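Prefoldin beta subunit 2 (Thermococcus sp., PDB 3AEI) probably serves as a subunit of the archaeal chaperone prefoldin, which captures unfolded proteins and passes them to a group II chaperonin. Local coordinates at residues Y73-E76 with I77-K81; L9-E12 with L13-I16. All coordinates share one frame; numbering follows the deposited sequence.

Contact 1: residues Y73-E76 with I77-K81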
loop_
_atom_site.group_PDB
_atom_site.type_symbol
_atom_site.label_atom_id
_atom_site.label_comp_id
_atom_site.label_asym_id
_atom_site.label_seq_id
_atom_site.Cartn_x
_atom_site.Cartn_y
_atom_site.Cartn_z
ATOM N N TYR A 73 -5.023 11.688 -14.925
ATOM C CA TYR A 73 -5.518 12.104 -13.610
ATOM C C TYR A 73 -6.337 13.400 -13.679
ATOM O O TYR A 73 -7.392 13.494 -13.059
ATOM C CB TYR A 73 -4.372 12.266 -12.598
ATOM C CG TYR A 73 -3.638 10.992 -12.244
ATOM C CD1 TYR A 73 -4.332 9.834 -11.930
ATOM C CD2 TYR A 73 -2.247 10.976 -12.136
ATOM C CE1 TYR A 73 -3.669 8.688 -11.503
ATOM C CE2 TYR A 73 -1.572 9.829 -11.714
ATOM C CZ TYR A 73 -2.291 8.698 -11.395
ATOM O OH TYR A 73 -1.650 7.576 -10.926
ATOM N N LYS A 74 -5.867 14.391 -14.422
ATOM C CA LYS A 74 -6.610 15.648 -14.524
ATOM C C LYS A 74 -8.040 15.395 -14.990
ATOM O O LYS A 74 -8.979 15.966 -14.452
ATOM C CB LYS A 74 -5.936 16.616 -15.487
ATOM C CG LYS A 74 -4.919 17.524 -14.837
ATOM C CD LYS A 74 -4.440 18.595 -15.797
ATOM C CE LYS A 74 -5.619 19.315 -16.425
ATOM N NZ LYS A 74 -5.217 20.543 -17.163
ATOM N N ARG A 75 -8.192 14.538 -15.996
ATOM C CA ARG A 75 -9.500 14.200 -16.538
ATOM C C ARG A 75 -10.385 13.504 -15.503
ATOM O O ARG A 75 -11.556 13.841 -15.333
ATOM C CB ARG A 75 -9.328 13.301 -17.765
ATOM C CG ARG A 75 -10.624 12.929 -18.471
ATOM C CD ARG A 75 -10.327 12.167 -19.753
ATOM N NE ARG A 75 -9.436 12.918 -20.637
ATOM C CZ ARG A 75 -9.744 14.082 -21.196
ATOM N NH1 ARG A 75 -8.869 14.690 -21.981
ATOM N NH2 ARG A 75 -10.928 14.638 -20.978
ATOM N N GLU A 76 -9.824 12.516 -14.815
ATOM C CA GLU A 76 -10.583 11.782 -13.811
ATOM C C GLU A 76 -10.973 12.711 -12.659
ATOM O O GLU A 76 -12.108 12.650 -12.174
ATOM C CB GLU A 76 -9.765 10.583 -13.320
ATOM C CG GLU A 76 -9.621 9.526 -14.389
ATOM C CD GLU A 76 -8.639 8.421 -14.048
ATOM O OE1 GLU A 76 -7.740 8.643 -13.202
ATOM O OE2 GLU A 76 -8.766 7.331 -14.655
ATOM N N ILE A 77 -10.056 13.589 -12.269
ATOM C CA ILE A 77 -10.290 14.541 -11.186
ATOM C C ILE A 77 -11.368 15.547 -11.599
ATOM O O ILE A 77 -12.252 15.880 -10.807
ATOM C CB ILE A 77 -8.991 15.291 -10.819
ATOM C CG1 ILE A 77 -8.018 14.307 -10.117
ATOM C CG2 ILE A 77 -9.319 16.550 -9.988
ATOM C CD1 ILE A 77 -6.544 14.756 -10.085
ATOM N N GLU A 78 -11.304 16.046 -12.837
ATOM C CA GLU A 78 -12.323 16.999 -13.285
ATOM C C GLU A 78 -13.713 16.362 -13.272
ATOM O O GLU A 78 -14.697 16.999 -12.869
ATOM C CB GLU A 78 -12.018 17.507 -14.703
ATOM C CG GLU A 78 -11.001 18.641 -14.738
ATOM C CD GLU A 78 -10.525 18.983 -16.147
ATOM O OE1 GLU A 78 -9.625 19.848 -16.277
ATOM O OE2 GLU A 78 -11.048 18.388 -17.120
ATOM N N LYS A 79 -13.797 15.103 -13.691
ATOM C CA LYS A 79 -15.075 14.425 -13.700
ATOM C C LYS A 79 -15.599 14.204 -12.299
ATOM O O LYS A 79 -16.793 14.340 -12.051
ATOM C CB LYS A 79 -14.971 13.094 -14.423
ATOM C CG LYS A 79 -14.861 13.284 -15.952
ATOM C CD LYS A 79 -14.826 11.952 -16.684
ATOM C CE LYS A 79 -14.532 12.144 -18.170
ATOM N NZ LYS A 79 -14.334 10.847 -18.858
ATOM N N LEU A 80 -14.708 13.866 -11.371
ATOM C CA LEU A 80 -15.170 13.636 -10.006
ATOM C C LEU A 80 -15.563 14.956 -9.342
ATOM O O LEU A 80 -16.550 15.003 -8.599
ATOM C CB LEU A 80 -14.083 12.911 -9.181
ATOM C CG LEU A 80 -13.744 11.477 -9.579
ATOM C CD1 LEU A 80 -12.457 11.070 -8.923
ATOM C CD2 LEU A 80 -14.862 10.530 -9.233
ATOM N N LYS A 81 -14.810 16.031 -9.598
ATOM C CA LYS A 81 -15.127 17.320 -9.007
ATOM C C LYS A 81 -16.483 17.823 -9.528
ATOM O O LYS A 81 -17.232 18.481 -8.808
ATOM C CB LYS A 81 -13.998 18.350 -9.259
ATOM C CG LYS A 81 -12.746 18.089 -8.373
ATOM C CD LYS A 81 -11.605 19.116 -8.503
ATOM C CE LYS A 81 -11.886 20.383 -7.706
ATOM N NZ LYS A 81 -10.690 21.280 -7.627
#

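Contact 2: residues L9-E12 with L13-I16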
loop_
_atom_site.group_PDB
_atom_site.type_symbol
_atom_site.label_atom_id
_atom_site.label_comp_id
_atom_site.label_asym_id
_atom_site.label_seq_id
_atom_site.Cartn_x
_atom_site.Cartn_y
_atom_site.Cartn_z
ATOM N N LEU A 9 -26.534 11.507 0.466
ATOM C CA LEU A 9 -25.799 12.356 -0.463
ATOM C C LEU A 9 -24.419 12.589 0.146
ATOM O O LEU A 9 -23.416 12.618 -0.567
ATOM C CB LEU A 9 -26.511 13.683 -0.706
ATOM C CG LEU A 9 -27.756 13.634 -1.603
ATOM C CD1 LEU A 9 -28.554 14.927 -1.483
ATOM C CD2 LEU A 9 -27.358 13.401 -3.035
ATOM N N GLN A 10 -24.361 12.739 1.456
ATOM C CA GLN A 10 -23.096 12.943 2.130
ATOM C C GLN A 10 -22.188 11.731 2.020
ATOM O O GLN A 10 -20.968 11.876 1.896
ATOM C CB GLN A 10 -23.339 13.282 3.603
ATOM C CG GLN A 10 -24.000 14.601 3.770
ATOM C CD GLN A 10 -24.509 14.798 5.197
ATOM O OE1 GLN A 10 -24.727 13.829 5.931
ATOM N NE2 GLN A 10 -24.708 16.054 5.586
ATOM N N LEU A 11 -22.790 10.542 2.077
ATOM C CA LEU A 11 -22.016 9.307 1.967
ATOM C C LEU A 11 -21.400 9.230 0.564
ATOM O O LEU A 11 -20.237 8.866 0.410
ATOM C CB LEU A 11 -22.922 8.102 2.156
ATOM C CG LEU A 11 -22.415 6.925 2.987
ATOM C CD1 LEU A 11 -23.004 5.655 2.379
ATOM C CD2 LEU A 11 -20.886 6.853 3.006
ATOM N N GLU A 12 -22.186 9.582 -0.446
ATOM C CA GLU A 12 -21.711 9.542 -1.823
ATOM C C GLU A 12 -20.621 10.573 -2.042
ATOM O O GLU A 12 -19.601 10.295 -2.684
ATOM C CB GLU A 12 -22.862 9.810 -2.790
ATOM C CG GLU A 12 -22.473 9.560 -4.229
ATOM C CD GLU A 12 -23.571 9.919 -5.200
ATOM O OE1 GLU A 12 -24.691 10.233 -4.738
ATOM O OE2 GLU A 12 -23.309 9.888 -6.426
ATOM N N LEU A 13 -20.819 11.757 -1.472
ATOM C CA LEU A 13 -19.843 12.819 -1.617
ATOM C C LEU A 13 -18.502 12.414 -0.993
ATOM O O LEU A 13 -17.432 12.622 -1.585
ATOM C CB LEU A 13 -20.399 14.087 -0.981
ATOM C CG LEU A 13 -19.466 15.280 -0.935
ATOM C CD1 LEU A 13 -19.230 15.785 -2.363
ATOM C CD2 LEU A 13 -20.115 16.392 -0.097
ATOM N N GLN A 14 -18.539 11.808 0.193
ATOM C CA GLN A 14 -17.303 11.407 0.839
ATOM C C GLN A 14 -16.558 10.372 0.001
ATOM O O GLN A 14 -15.336 10.425 -0.122
ATOM C CB GLN A 14 -17.575 10.803 2.225
ATOM C CG GLN A 14 -16.317 10.193 2.893
ATOM C CD GLN A 14 -16.116 8.699 2.600
ATOM O OE1 GLN A 14 -15.096 8.294 2.039
ATOM N NE2 GLN A 14 -17.087 7.877 2.995
ATOM N N GLN A 15 -17.291 9.449 -0.614
ATOM C CA GLN A 15 -16.598 8.426 -1.369
ATOM C C GLN A 15 -15.952 9.005 -2.602
ATOM O O GLN A 15 -14.830 8.607 -2.957
ATOM C CB GLN A 15 -17.553 7.278 -1.694
ATOM C CG GLN A 15 -18.079 6.608 -0.428
ATOM C CD GLN A 15 -18.976 5.418 -0.718
ATOM O OE1 GLN A 15 -19.486 5.277 -1.826
ATOM N NE2 GLN A 15 -19.197 4.575 0.293
ATOM N N ILE A 16 -16.638 9.956 -3.237
ATOM C CA ILE A 16 -16.091 10.622 -4.420
ATOM C C ILE A 16 -14.877 11.459 -4.033
ATOM O O ILE A 16 -13.862 11.447 -4.733
ATOM C CB ILE A 16 -17.102 11.562 -5.037
ATOM C CG1 ILE A 16 -18.259 10.748 -5.609
ATOM C CG2 ILE A 16 -16.456 12.371 -6.135
ATOM C CD1 ILE A 16 -19.457 11.632 -5.929
#

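Contact 1: residues Y73-E76 with I77-K81
I77 and Y73 meet one turn apart on the inner side of helix 59-93, where CD1 of I77 comes within 4.2 Å of CB of Y73. With CG1 beside its own backbone N (chi1 -70°), the I77 chain runs back toward the preceding turn, and CG1 lies 3.1 Å from O of Y73. That same oxygen accepts the I77 amide N at 2.8 Å. Three further i to i+4 bonds follow, the last from L80 N to E76 O. K74 and E78, both exposed, run side by side in the same direction. K74 bends at chi3 (51°), and its NZ stays 4.5 Å from OE1 of E78, too far for a salt bridge. In one of the two conformers of R75, this residue and K79 also lie alongside one another, CG of R75 4.0 Å from CE of K79. Y73, K74, E76 and I77 reach helix 2-37, K74 touching M27 and I77 resting on E24. Cutting I77 back to an alanine removes CG1 and CD1, which is likely to leave CB of Y73 without this apolar neighbour and to open a gap beside E24. The helix is thus amphipathic here: main-chain bonds hold the turn together, a buried isoleucine faces the partner helix, and the charged chains, none salt-bridged within the two segments, probably contribute weak attractions, as between K74 and E78.

Contact 2: residues L9-E12 with L13-I16
The antiparallel coiled coil of a prefoldin subunit pairs helix 2-37 with helix 59-93, and L9-I16 are two turns of the first of these, near the N terminus. Their closest side-chain pair on the face toward the partner helix is E12 with I16, which lie side by side and point the same way. CG of E12 sits 4.0 Å from CD1 of I16. The glutamate chain is extended, with CG opposite the backbone N (chi1 -171°), and its OE2 forms a salt bridge with R83 of helix 59-93. I16, buried, turns CG1 back over the preceding turn, 3.2 Å from O of E12, and packs on E84 and I87. L9, buried as well, rests on E90; with the E12-R83 salt bridge and with I87 touched by both E12 and I16, the helices are joined by charged and apolar contacts alike. L13 offers only its CB to the turn before it, 3.4 Å from O of L9.

The exposed side is built differently. L11 lies alongside Q14 but slants across Q15, and its CD2 touches both amide nitrogens, 3.9 Å from NE2 of Q14 and equally far from NE2 of Q15. These are van der Waals contacts of a methyl group with two amide ends. Q14 reaches this position through a bend at chi2 (-92°), while its OE1 is hydrogen-bonded to T18 one turn further on. Beneath the side chains run four i to i+4 main-chain bonds, from L13 N to L9 O through I16 N to E12 O. The third joins Q15 N to L11 O at 3.2 Å, and CG of Q15 lies at the same distance from that carbonyl oxygen.

From the N terminus the chain first passes through contact 2, on helix 2-37, then crosses the antiparallel hairpin of strands 46-50 and 53-57 and returns along helix 59-93, where contact 1 lies. Each contact joins adjacent helical turns and closes no large loop; the two follow in series, neither nesting nor crossing. Their centres are about 16 Å apart, yet the return of the chain brings their edges together: O of L80 lies 3.6 Å from CG2 of I16, a packing contact across the coiled coil. Contact 2 sits nearer the chain termini, about 17 Å from the chain's centre; contact 1 is about 8 Å from it.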